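Local structure of coenzyme A transferase (Yersinia pestis, 3QLI) at residues L259-E264 and P268-L273; V279-K284 and G289-T294; V317-V320 and H324-A327; D365-A370 and G376-A381. The protein probably transfers coenzyme A between acyl-CoA thioesters and carboxylates such as acetate. All coordinates share one frame; numbering follows the deposited sequence.

Contact 1. Residues L259-E264 and P268-L273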
loop_
_atom_site.group_PDB
_atom_site.type_symbol
_atom_site.label_atom_id
_atom_site.label_comp_id
_atom_site.label_asym_id
_atom_site.label_seq_id
_atom_site.Cartn_x
_atom_site.Cartn_y
_atom_site.Cartn_z
ATOM N N LEU A 259 -17.005 -22.539 -4.042
ATOM C CA LEU A 259 -16.476 -21.197 -3.790
ATOM C C LEU A 259 -16.224 -20.993 -2.298
ATOM O O LEU A 259 -16.809 -21.680 -1.443
ATOM C CB LEU A 259 -17.430 -20.124 -4.306
ATOM C CG LEU A 259 -17.731 -20.176 -5.803
ATOM C CD1 LEU A 259 -18.585 -18.984 -6.237
ATOM C CD2 LEU A 259 -16.436 -20.207 -6.591
ATOM N N GLY A 260 -15.335 -20.051 -1.990
ATOM C CA GLY A 260 -15.097 -19.658 -0.615
ATOM C C GLY A 260 -15.393 -18.180 -0.450
ATOM O O GLY A 260 -15.535 -17.452 -1.445
ATOM N N ILE A 261 -15.484 -17.732 0.800
ATOM C CA ILE A 261 -15.677 -16.314 1.084
ATOM C C ILE A 261 -14.655 -15.830 2.104
ATOM O O ILE A 261 -14.508 -16.420 3.173
ATOM C CB ILE A 261 -17.096 -16.026 1.640
ATOM C CG1 ILE A 261 -18.161 -16.195 0.547
ATOM C CG2 ILE A 261 -17.172 -14.601 2.228
ATOM C CD1 ILE A 261 -19.583 -16.076 1.073
ATOM N N HIS A 262 -13.933 -14.775 1.745
ATOM C CA HIS A 262 -13.120 -14.015 2.694
ATOM C C HIS A 262 -13.216 -12.572 2.241
ATOM O O HIS A 262 -12.496 -12.131 1.326
ATOM C CB HIS A 262 -11.662 -14.492 2.682
ATOM C CG HIS A 262 -10.769 -13.729 3.615
ATOM N ND1 HIS A 262 -10.259 -14.271 4.777
ATOM C CD2 HIS A 262 -10.303 -12.456 3.559
ATOM C CE1 HIS A 262 -9.509 -13.370 5.388
ATOM N NE2 HIS A 262 -9.511 -12.262 4.663
ATOM N N THR A 263 -14.127 -11.842 2.871
ATOM C CA THR A 263 -14.556 -10.559 2.358
ATOM C C THR A 263 -14.496 -9.544 3.490
ATOM O O THR A 263 -14.537 -9.918 4.664
ATOM C CB THR A 263 -15.985 -10.686 1.804
ATOM O OG1 THR A 263 -16.350 -9.481 1.119
ATOM C CG2 THR A 263 -16.989 -11.001 2.939
ATOM N N GLU A 264 -14.364 -8.265 3.151
ATOM C CA GLU A 264 -14.453 -7.238 4.187
ATOM C C GLU A 264 -15.906 -7.094 4.618
ATOM O O GLU A 264 -16.244 -7.342 5.773
ATOM C CB GLU A 264 -13.910 -5.904 3.691
ATOM C CG GLU A 264 -13.927 -4.793 4.761
ATOM C CD GLU A 264 -13.705 -3.421 4.144
ATOM O OE1 GLU A 264 -12.640 -3.209 3.531
ATOM O OE2 GLU A 264 -14.607 -2.566 4.262
ATOM N N PRO A 268 -25.818 -9.198 0.786
ATOM C CA PRO A 268 -26.879 -10.160 0.453
ATOM C C PRO A 268 -26.532 -11.114 -0.704
ATOM O O PRO A 268 -26.946 -12.274 -0.678
ATOM C CB PRO A 268 -28.054 -9.252 0.075
ATOM C CG PRO A 268 -27.838 -8.022 0.964
ATOM C CD PRO A 268 -26.335 -7.823 0.934
ATOM N N GLY A 269 -25.787 -10.642 -1.693
ATOM C CA GLY A 269 -25.381 -11.500 -2.797
ATOM C C GLY A 269 -24.528 -12.674 -2.353
ATOM O O GLY A 269 -24.758 -13.816 -2.764
ATOM N N LEU A 270 -23.530 -12.402 -1.509
ATOM C CA LEU A 270 -22.664 -13.460 -1.015
ATOM C C LEU A 270 -23.451 -14.438 -0.160
ATOM O O LEU A 270 -23.221 -15.646 -0.206
ATOM C CB LEU A 270 -21.487 -12.880 -0.211
ATOM C CG LEU A 270 -20.361 -12.249 -1.037
ATOM C CD1 LEU A 270 -19.272 -11.669 -0.136
ATOM C CD2 LEU A 270 -19.778 -13.268 -2.035
ATOM N N VAL A 271 -24.380 -13.918 0.630
ATOM C CA VAL A 271 -25.139 -14.776 1.521
ATOM C C VAL A 271 -26.050 -15.674 0.693
ATOM O O VAL A 271 -26.316 -16.824 1.062
ATOM C CB VAL A 271 -25.945 -13.945 2.531
ATOM C CG1 VAL A 271 -26.992 -14.814 3.221
ATOM C CG2 VAL A 271 -24.999 -13.315 3.549
ATOM N N ASP A 272 -26.508 -15.164 -0.448
ATOM C CA ASP A 272 -27.329 -15.992 -1.350
ATOM C C ASP A 272 -26.539 -17.217 -1.835
ATOM O O ASP A 272 -27.066 -18.339 -1.891
ATOM C CB ASP A 272 -27.831 -15.160 -2.534
ATOM C CG ASP A 272 -28.761 -15.939 -3.441
ATOM O OD1 ASP A 272 -29.906 -16.219 -3.025
ATOM O OD2 ASP A 272 -28.350 -16.260 -4.576
ATOM N N LEU A 273 -25.262 -17.009 -2.165
ATOM C CA LEU A 273 -24.419 -18.110 -2.614
ATOM C C LEU A 273 -24.183 -19.126 -1.495
ATOM O O LEU A 273 -24.086 -20.329 -1.749
ATOM C CB LEU A 273 -23.096 -17.595 -3.183
ATOM C CG LEU A 273 -23.216 -16.667 -4.399
ATOM C CD1 LEU A 273 -21.828 -16.189 -4.831
ATOM C CD2 LEU A 273 -23.928 -17.372 -5.550
#
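Where Ile-261 and Thr-263 meet Leu-270, no side-chain ring, amide or carboxylate takes part; the flat group touched is the peptide carbonyl of Leu-270, whose O lies 3.9 Å from Ile-261 CD1. Ile-261 CD1 also rests 3.9 Å from Leu-270 CB, so the end of the isoleucine bears on the root of the leucine side chain and on the helix backbone beside it. Ile-261 and Leu-270 slant across one another, and the CD1 methyl reaches the helix because CG1 lies beside the backbone N while chi2 is extended (174°). Farther out, Leu-270 and Thr-263 meet tip to tip. Leu-270 CD1 is 3.9 Å from Thr-263 CB, and it stands equally far, 3.9 Å, from Thr-263 OG1 and CG2, which places the methyl centrally against the whole head of the threonine. The hydroxyl itself is engaged elsewhere, with Val-265 O and Met-240 N, which ties the bend of the chain to strand 237-240. Leu-270 also touches Leu-238 and Met-240 of that strand, so helix 268-276 packs on strands 260-261 and 237-240, at one side of the six-stranded mixed sheet. No hydrogen bond crosses between the segments: cohesion here is buried van der Waals packing, and it joins the helix to the strand and loop that lead to Glu-264, the residue to which CoA can be covalently attached.

Contact 2. Residues V279-K284 and G289-T294; sequences VTNQRK and GRSVFT
Three hydrogen bonds join Asn-281 and Lys-284 to the chain at Gly-289 to Ser-291. Gly-289 N donates to Asn-281 O at 3.0 Å, approaching from above the carbonyl plane, 61° out of it. Asn-281 ND2 donates a hydrogen bond to Ser-291 OG at 2.9 Å, with the hydroxyl close to the plane of the amide. Lys-284, its chain bent at chi3 (-60°), brings NZ to Arg-290 O at 2.8 Å, almost in line with the carbonyl bond (170°). Both side chains have further partners on the neighbouring strand: Asn-281 OD1 accepts from Ile-261 N, and Lys-284 NZ also bonds Ile-261 O. Within the first segment, Thr-280 OG1 accepts from Gln-282 N in an ST turn and also hydrogen-bonds Asp-258 OD1. Close polar approaches without a bond accompany these: Asn-281 OD1 lies 3.3 Å from Arg-290 O, two acceptors whose mutual repulsion the ammonium group of Lys-284 probably eases. Van der Waals contacts fill in the rest. Val-279 CG1 lies against Ser-291 OG at 3.5 Å, and the Lys-284 and Val-292 side chains cross obliquely, with Lys-284 NZ 3.7 Å from Val-292 CG2. Gln-282 NE2 rests on Gly-289 CA, while its OE1 bonds Arg-288 NE. The loop thus bridges edge strand 260-261 and strand 291-293, which pairs in parallel with strand 312-314; Val-279 and Ser-291 pack on Ile-274 of helix 268-276, and Val-292 meets Val-320 of helix 317-320.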
loop_
_atom_site.group_PDB
_atom_site.type_symbol
_atom_site.label_atom_id
_atom_site.label_comp_id
_atom_site.label_asym_id
_atom_site.label_seq_id
_atom_site.Cartn_x
_atom_site.Cartn_y
_atom_site.Cartn_z
ATOM N N VAL A 279 -21.190 -21.624 -2.130
ATOM C CA VAL A 279 -20.039 -21.356 -1.276
ATOM C C VAL A 279 -19.916 -22.498 -0.273
ATOM O O VAL A 279 -20.828 -22.725 0.525
ATOM C CB VAL A 279 -20.218 -20.015 -0.523
ATOM C CG1 VAL A 279 -19.240 -19.904 0.678
ATOM C CG2 VAL A 279 -20.068 -18.836 -1.473
ATOM N N THR A 280 -18.799 -23.216 -0.318
ATOM C CA THR A 280 -18.549 -24.288 0.637
ATOM C C THR A 280 -17.302 -24.021 1.488
ATOM O O THR A 280 -17.135 -24.617 2.550
ATOM C CB THR A 280 -18.337 -25.631 -0.067
ATOM O OG1 THR A 280 -17.068 -25.608 -0.726
ATOM C CG2 THR A 280 -19.426 -25.881 -1.092
ATOM N N ASN A 281 -16.416 -23.153 1.004
ATOM C CA ASN A 281 -15.178 -22.837 1.715
ATOM C C ASN A 281 -14.214 -24.012 1.891
ATOM O O ASN A 281 -13.259 -23.937 2.673
ATOM C CB ASN A 281 -15.484 -22.210 3.081
ATOM C CG ASN A 281 -16.090 -20.827 2.958
ATOM O OD1 ASN A 281 -15.415 -19.878 2.548
ATOM N ND2 ASN A 281 -17.364 -20.703 3.312
ATOM N N GLN A 282 -14.453 -25.092 1.157
ATOM C CA GLN A 282 -13.618 -26.278 1.261
ATOM C C GLN A 282 -12.266 -26.148 0.557
ATOM O O GLN A 282 -11.373 -26.950 0.811
ATOM C CB GLN A 282 -14.367 -27.514 0.744
ATOM C CG GLN A 282 -15.487 -27.941 1.684
ATOM C CD GLN A 282 -14.985 -28.092 3.111
ATOM O OE1 GLN A 282 -13.928 -28.681 3.347
ATOM N NE2 GLN A 282 -15.721 -27.535 4.067
ATOM N N ARG A 283 -12.106 -25.145 -0.310
ATOM C CA ARG A 283 -10.825 -24.955 -1.005
ATOM C C ARG A 283 -9.934 -23.891 -0.359
ATOM O O ARG A 283 -8.807 -23.668 -0.803
ATOM C CB ARG A 283 -11.036 -24.632 -2.497
ATOM C CG ARG A 283 -12.041 -25.545 -3.226
ATOM C CD ARG A 283 -11.418 -26.817 -3.789
ATOM N NE ARG A 283 -12.400 -27.602 -4.545
ATOM C CZ ARG A 283 -12.613 -27.491 -5.860
ATOM N NH1 ARG A 283 -11.907 -26.634 -6.586
ATOM N NH2 ARG A 283 -13.533 -28.249 -6.456
ATOM N N LYS A 284 -10.433 -23.231 0.680
ATOM C CA LYS A 284 -9.620 -22.253 1.402
ATOM C C LYS A 284 -8.494 -22.904 2.191
ATOM O O LYS A 284 -8.593 -24.055 2.635
ATOM C CB LYS A 284 -10.470 -21.390 2.348
ATOM C CG LYS A 284 -11.520 -20.531 1.646
ATOM C CD LYS A 284 -11.861 -19.254 2.458
ATOM C CE LYS A 284 -12.397 -19.581 3.828
ATOM N NZ LYS A 284 -12.835 -18.374 4.608
ATOM N N GLY A 289 -13.956 -24.127 5.557
ATOM C CA GLY A 289 -15.308 -24.486 5.943
ATOM C C GLY A 289 -16.172 -23.324 6.420
ATOM O O GLY A 289 -17.361 -23.501 6.666
ATOM N N ARG A 290 -15.596 -22.135 6.561
ATOM C CA ARG A 290 -16.383 -21.014 7.087
ATOM C C ARG A 290 -16.200 -19.739 6.269
ATOM O O ARG A 290 -15.107 -19.457 5.783
ATOM C CB ARG A 290 -16.110 -20.782 8.582
ATOM C CG ARG A 290 -14.721 -20.301 8.899
ATOM C CD ARG A 290 -14.371 -20.463 10.377
ATOM N NE ARG A 290 -12.971 -20.095 10.618
ATOM C CZ ARG A 290 -12.310 -20.340 11.745
ATOM N NH1 ARG A 290 -12.914 -20.952 12.762
ATOM N NH2 ARG A 290 -11.043 -19.975 11.850
ATOM N N SER A 291 -17.291 -18.996 6.089
ATOM C CA SER A 291 -17.249 -17.735 5.362
ATOM C C SER A 291 -16.809 -16.640 6.330
ATOM O O SER A 291 -17.439 -16.431 7.369
ATOM C CB SER A 291 -18.627 -17.392 4.783
ATOM O OG SER A 291 -19.022 -18.317 3.783
ATOM N N VAL A 292 -15.717 -15.962 5.992
ATOM C CA VAL A 292 -15.133 -14.938 6.872
ATOM C C VAL A 292 -15.467 -13.539 6.374
ATOM O O VAL A 292 -15.407 -13.277 5.158
ATOM C CB VAL A 292 -13.595 -15.117 6.968
ATOM C CG1 VAL A 292 -12.936 -13.909 7.612
ATOM C CG2 VAL A 292 -13.262 -16.394 7.748
ATOM N N PHE A 293 -15.835 -12.650 7.309
ATOM C CA PHE A 293 -16.145 -11.253 7.000
ATOM C C PHE A 293 -15.820 -10.399 8.229
ATOM O O PHE A 293 -15.661 -10.933 9.327
ATOM C CB PHE A 293 -17.625 -11.078 6.626
ATOM C CG PHE A 293 -18.577 -11.237 7.799
ATOM C CD1 PHE A 293 -19.153 -10.125 8.400
ATOM C CD2 PHE A 293 -18.872 -12.505 8.308
ATOM C CE1 PHE A 293 -20.020 -10.258 9.482
ATOM C CE2 PHE A 293 -19.740 -12.656 9.393
ATOM C CZ PHE A 293 -20.316 -11.533 9.981
ATOM N N THR A 294 -15.709 -9.085 8.055
ATOM C CA THR A 294 -15.421 -8.224 9.204
ATOM C C THR A 294 -16.597 -7.331 9.632
ATOM O O THR A 294 -16.713 -6.993 10.806
ATOM C CB THR A 294 -14.114 -7.407 9.032
ATOM O OG1 THR A 294 -13.562 -7.131 10.324
ATOM C CG2 THR A 294 -14.343 -6.097 8.273
#

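Contact 3. Residues V317-V320 and H324-A327; sequences VDYV and HIIA
Tyr-319 and Ile-325 are set at about a right angle to each other, the isoleucine pointing a methyl at the face of the phenol ring. Ile-325 CG2 stands 3.8 Å from the ring centroid of Tyr-319, only 15° off the normal, a CH-pi contact in which the methyl is displaced toward the rim and comes to 3.7 Å from Tyr-319 CZ. The other branch reaches the ring too, Ile-325 CD1 lying 3.9 Å from Tyr-319 CE1. A chi1 of 174° swings the Tyr-319 ring to the side of its own carbonyl, and Ile-325 CB lies 3.4 Å from that Tyr-319 O, so the isoleucine fits between ring and backbone. The two segments belong to consecutive short helices, 317-320 and 323-326, separated by a short link at residues 321-322 in the C-terminal family region. The phenol is fixed from outside: its OH bonds Asp-287 OD2, and Arg-315 makes a cation-pi contact with the ring. One residue along, the pattern shifts to side chain against backbone. Val-320 points away from the second helix, and its side chain is about 5 Å from that of Glu-264 at the nearest atoms, while Ile-326 lays its CG1 3.3 Å and its CD1 3.6 Å from Val-320 O, an oxygen that accepts a hydrogen bond from His-262 NE2. Beyond the pair, the His-324 ring stacks on His-324 of the second subunit.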
loop_
_atom_site.group_PDB
_atom_site.type_symbol
_atom_site.label_atom_id
_atom_site.label_comp_id
_atom_site.label_asym_id
_atom_site.label_seq_id
_atom_site.Cartn_x
_atom_site.Cartn_y
_atom_site.Cartn_z
ATOM N N VAL A 317 -10.852 -6.692 11.700
ATOM C CA VAL A 317 -10.415 -6.135 10.420
ATOM C C VAL A 317 -8.904 -6.241 10.220
ATOM O O VAL A 317 -8.435 -6.346 9.090
ATOM C CB VAL A 317 -10.908 -4.680 10.232
ATOM C CG1 VAL A 317 -10.306 -3.760 11.320
ATOM C CG2 VAL A 317 -10.605 -4.187 8.817
ATOM N N ASP A 318 -8.138 -6.262 11.309
ATOM C CA ASP A 318 -6.688 -6.367 11.163
ATOM C C ASP A 318 -6.263 -7.777 10.738
ATOM O O ASP A 318 -5.120 -7.991 10.344
ATOM C CB ASP A 318 -5.947 -5.910 12.431
ATOM C CG ASP A 318 -6.411 -6.640 13.693
ATOM O OD1 ASP A 318 -7.629 -6.837 13.903
ATOM O OD2 ASP A 318 -5.535 -7.009 14.495
ATOM N N TYR A 319 -7.191 -8.730 10.805
ATOM C CA TYR A 319 -6.975 -10.056 10.198
ATOM C C TYR A 319 -7.526 -10.078 8.779
ATOM O O TYR A 319 -6.822 -10.391 7.808
ATOM C CB TYR A 319 -7.670 -11.139 11.031
ATOM C CG TYR A 319 -7.659 -12.547 10.437
ATOM C CD1 TYR A 319 -6.607 -13.420 10.688
ATOM C CD2 TYR A 319 -8.711 -13.007 9.644
ATOM C CE1 TYR A 319 -6.592 -14.698 10.164
ATOM C CE2 TYR A 319 -8.699 -14.287 9.114
ATOM C CZ TYR A 319 -7.633 -15.129 9.382
ATOM O OH TYR A 319 -7.615 -16.415 8.867
ATOM N N VAL A 320 -8.803 -9.747 8.661
ATOM C CA VAL A 320 -9.500 -9.918 7.397
ATOM C C VAL A 320 -8.861 -9.107 6.280
ATOM O O VAL A 320 -8.727 -9.597 5.148
ATOM C CB VAL A 320 -10.980 -9.515 7.524
ATOM C CG1 VAL A 320 -11.642 -9.480 6.149
ATOM C CG2 VAL A 320 -11.710 -10.472 8.484
ATOM N N HIS A 324 -1.434 -10.074 3.704
ATOM C CA HIS A 324 -0.708 -11.331 3.888
ATOM C C HIS A 324 -1.661 -12.472 4.188
ATOM O O HIS A 324 -1.475 -13.594 3.707
ATOM C CB HIS A 324 0.331 -11.236 5.006
ATOM C CG HIS A 324 0.944 -12.558 5.351
ATOM N ND1 HIS A 324 1.891 -13.165 4.557
ATOM C CD2 HIS A 324 0.722 -13.406 6.385
ATOM C CE1 HIS A 324 2.234 -14.323 5.090
ATOM N NE2 HIS A 324 1.542 -14.490 6.203
ATOM N N ILE A 325 -2.693 -12.179 4.976
ATOM C CA ILE A 325 -3.729 -13.164 5.286
ATOM C C ILE A 325 -4.593 -13.470 4.055
ATOM O O ILE A 325 -4.839 -14.632 3.717
ATOM C CB ILE A 325 -4.628 -12.647 6.418
ATOM C CG1 ILE A 325 -3.837 -12.549 7.728
ATOM C CG2 ILE A 325 -5.844 -13.544 6.600
ATOM C CD1 ILE A 325 -3.282 -13.875 8.221
ATOM N N ILE A 326 -5.055 -12.424 3.380
ATOM C CA ILE A 326 -5.881 -12.604 2.180
ATOM C C ILE A 326 -5.187 -13.540 1.180
ATOM O O ILE A 326 -5.818 -14.436 0.591
ATOM C CB ILE A 326 -6.173 -11.249 1.501
ATOM C CG1 ILE A 326 -7.065 -10.382 2.409
ATOM C CG2 ILE A 326 -6.850 -11.452 0.134
ATOM C CD1 ILE A 326 -6.932 -8.894 2.152
ATOM N N ALA A 327 -3.883 -13.331 1.012
ATOM C CA ALA A 327 -3.098 -14.019 -0.011
ATOM C C ALA A 327 -2.869 -15.498 0.287
ATOM O O ALA A 327 -2.445 -16.243 -0.597
ATOM C CB ALA A 327 -1.745 -13.312 -0.215
#

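Contact 4. Residues D365-A370 and G376-A381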
loop_
_atom_site.group_PDB
_atom_site.type_symbol
_atom_site.label_atom_id
_atom_site.label_comp_id
_atom_site.label_asym_id
_atom_site.label_seq_id
_atom_site.Cartn_x
_atom_site.Cartn_y
_atom_site.Cartn_z
ATOM N N ASP A 365 -6.419 -2.931 0.228
ATOM C CA ASP A 365 -6.005 -4.145 0.934
ATOM C C ASP A 365 -6.284 -5.380 0.078
ATOM O O ASP A 365 -5.469 -6.290 -0.006
ATOM C CB ASP A 365 -6.763 -4.310 2.252
ATOM C CG ASP A 365 -6.548 -3.142 3.196
ATOM O OD1 ASP A 365 -5.454 -2.550 3.159
ATOM O OD2 ASP A 365 -7.482 -2.819 3.952
ATOM N N PHE A 366 -7.460 -5.405 -0.538
ATOM C CA PHE A 366 -7.867 -6.566 -1.318
ATOM C C PHE A 366 -7.278 -6.555 -2.732
ATOM O O PHE A 366 -7.034 -7.610 -3.311
ATOM C CB PHE A 366 -9.395 -6.702 -1.311
ATOM C CG PHE A 366 -9.900 -7.469 -0.113
ATOM C CD1 PHE A 366 -9.946 -8.855 -0.146
ATOM C CD2 PHE A 366 -10.236 -6.814 1.067
ATOM C CE1 PHE A 366 -10.353 -9.578 0.959
ATOM C CE2 PHE A 366 -10.657 -7.540 2.187
ATOM C CZ PHE A 366 -10.716 -8.918 2.126
ATOM N N VAL A 367 -7.043 -5.368 -3.281
ATOM C CA VAL A 367 -6.308 -5.265 -4.547
ATOM C C VAL A 367 -4.932 -5.921 -4.372
ATOM O O VAL A 367 -4.497 -6.734 -5.198
ATOM C CB VAL A 367 -6.149 -3.775 -4.987
ATOM C CG1 VAL A 367 -5.150 -3.642 -6.142
ATOM C CG2 VAL A 367 -7.498 -3.177 -5.370
ATOM N N ARG A 368 -4.252 -5.575 -3.283
ATOM C CA ARG A 368 -2.935 -6.140 -2.980
ATOM C C ARG A 368 -3.003 -7.623 -2.636
ATOM O O ARG A 368 -2.203 -8.424 -3.114
ATOM C CB ARG A 368 -2.313 -5.391 -1.798
ATOM C CG ARG A 368 -1.961 -3.934 -2.069
ATOM C CD ARG A 368 -1.673 -3.218 -0.724
ATOM N NE ARG A 368 -0.928 -1.969 -0.869
ATOM C CZ ARG A 368 -0.851 -1.029 0.078
ATOM N NH1 ARG A 368 -1.500 -1.196 1.226
ATOM N NH2 ARG A 368 -0.135 0.083 -0.115
ATOM N N GLY A 369 -3.936 -7.988 -1.766
ATOM C CA GLY A 369 -4.048 -9.361 -1.312
ATOM C C GLY A 369 -4.438 -10.321 -2.424
ATOM O O GLY A 369 -3.879 -11.416 -2.526
ATOM N N ALA A 370 -5.389 -9.917 -3.269
ATOM C CA ALA A 370 -5.833 -10.786 -4.359
ATOM C C ALA A 370 -4.691 -11.047 -5.345
ATOM O O ALA A 370 -4.508 -12.168 -5.797
ATOM C CB ALA A 370 -7.054 -10.193 -5.081
ATOM N N GLY A 376 -4.693 -15.688 -7.885
ATOM C CA GLY A 376 -5.589 -14.604 -7.493
ATOM C C GLY A 376 -5.763 -13.527 -8.552
ATOM O O GLY A 376 -4.869 -13.302 -9.385
ATOM N N ARG A 377 -6.919 -12.862 -8.526
ATOM C CA ARG A 377 -7.181 -11.727 -9.408
ATOM C C ARG A 377 -7.889 -10.612 -8.650
ATOM O O ARG A 377 -8.874 -10.862 -7.946
ATOM C CB ARG A 377 -8.076 -12.137 -10.590
ATOM C CG ARG A 377 -7.472 -13.168 -11.528
ATOM C CD ARG A 377 -8.378 -13.437 -12.740
ATOM N NE ARG A 377 -7.738 -14.392 -13.646
ATOM C CZ ARG A 377 -8.320 -15.478 -14.146
ATOM N NH1 ARG A 377 -9.587 -15.761 -13.858
ATOM N NH2 ARG A 377 -7.629 -16.283 -14.947
ATOM N N SER A 378 -7.394 -9.388 -8.808
ATOM C CA SER A 378 -8.113 -8.212 -8.318
ATOM C C SER A 378 -8.807 -7.522 -9.495
ATOM O O SER A 378 -8.179 -7.241 -10.515
ATOM C CB SER A 378 -7.154 -7.217 -7.655
ATOM O OG SER A 378 -7.726 -5.916 -7.647
ATOM N N ILE A 379 -10.104 -7.277 -9.351
ATOM C CA ILE A 379 -10.903 -6.642 -10.389
ATOM C C ILE A 379 -11.469 -5.332 -9.847
ATOM O O ILE A 379 -12.022 -5.286 -8.740
ATOM C CB ILE A 379 -12.084 -7.544 -10.817
ATOM C CG1 ILE A 379 -11.548 -8.831 -11.458
ATOM C CG2 ILE A 379 -13.013 -6.788 -11.775
ATOM C CD1 ILE A 379 -12.542 -9.988 -11.468
ATOM N N ILE A 380 -11.317 -4.265 -10.615
ATOM C CA ILE A 380 -11.965 -3.003 -10.275
ATOM C C ILE A 380 -12.824 -2.652 -11.484
ATOM O O ILE A 380 -12.334 -2.613 -12.606
ATOM C CB ILE A 380 -10.948 -1.899 -9.991
ATOM C CG1 ILE A 380 -10.200 -2.207 -8.676
ATOM C CG2 ILE A 380 -11.653 -0.548 -9.931
ATOM C CD1 ILE A 380 -9.021 -1.258 -8.381
ATOM N N ALA A 381 -14.113 -2.434 -11.253
ATOM C CA ALA A 381 -15.059 -2.312 -12.358
ATOM C C ALA A 381 -15.832 -1.011 -12.277
ATOM O O ALA A 381 -16.128 -0.522 -11.182
ATOM C CB ALA A 381 -16.030 -3.491 -12.343
#
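Val-367 and Ser-378 meet at the centre of this contact, where the serine rotamer decides what is touched. Ser-378 OG lies anti to the backbone N (chi1 158°) and so is carried over the helix, 3.5 Å from Val-367 CA and 3.6 Å from Val-367 CG2; no hydrogen bond crosses between the segments here. Val-367 has CG1 anti to its own N, which leaves CG2 beside that N and facing the strand. There Val-367 CG2 also receives Ile-380 CD1 at 3.9 Å. The isoleucine gets that far because its chain is extended at chi2 (172°), and the two side chains cross at roughly a right angle. Helix 363-372 and strand 377-381 run roughly antiparallel, their short axes 146° apart and 6.8 Å at closest approach. They form the second half of a beta-alpha-beta crossover from strand 332-337 to its parallel neighbour 377-381, with a long excursion before the helix. Toward the turn the contact tightens. Ala-370 CB packs 3.5 Å from Arg-377 O and 3.9 Å from Ser-378 CB, and Gly-376 CA makes a CA-H...O contact of 3.2 Å with Ala-370 O. The lack of a side chain at Gly-376 lets the strand start this close to the helix. Phe-366 turns its ring the other way, onto Ser-334, His-262 and Ile-326, and it comes within about 4 Å of Glu-264, side chain to side chain.

The four contacts follow one another along the chain without overlap, from contact 1 to contact 4. Contacts 1 and 2 are closest, their centres about 8 Å apart, and contact 2 hangs its loop on edge strand 260-261 of the mixed sheet. Contact 4 reaches the same sheet through strand 377-381, two strands beyond 237-240, with its centre about 15 Å from that of contact 1. Contact 3 lies about 13 Å from contact 4, centre to centre, and touches all three others. Contacts 1, 3 and 4 meet at His-262, Val-320, Ile-326 and Phe-366, which packs Val-320 and Phe-366 beside Glu-264, the residue to which CoA has been seen covalently attached.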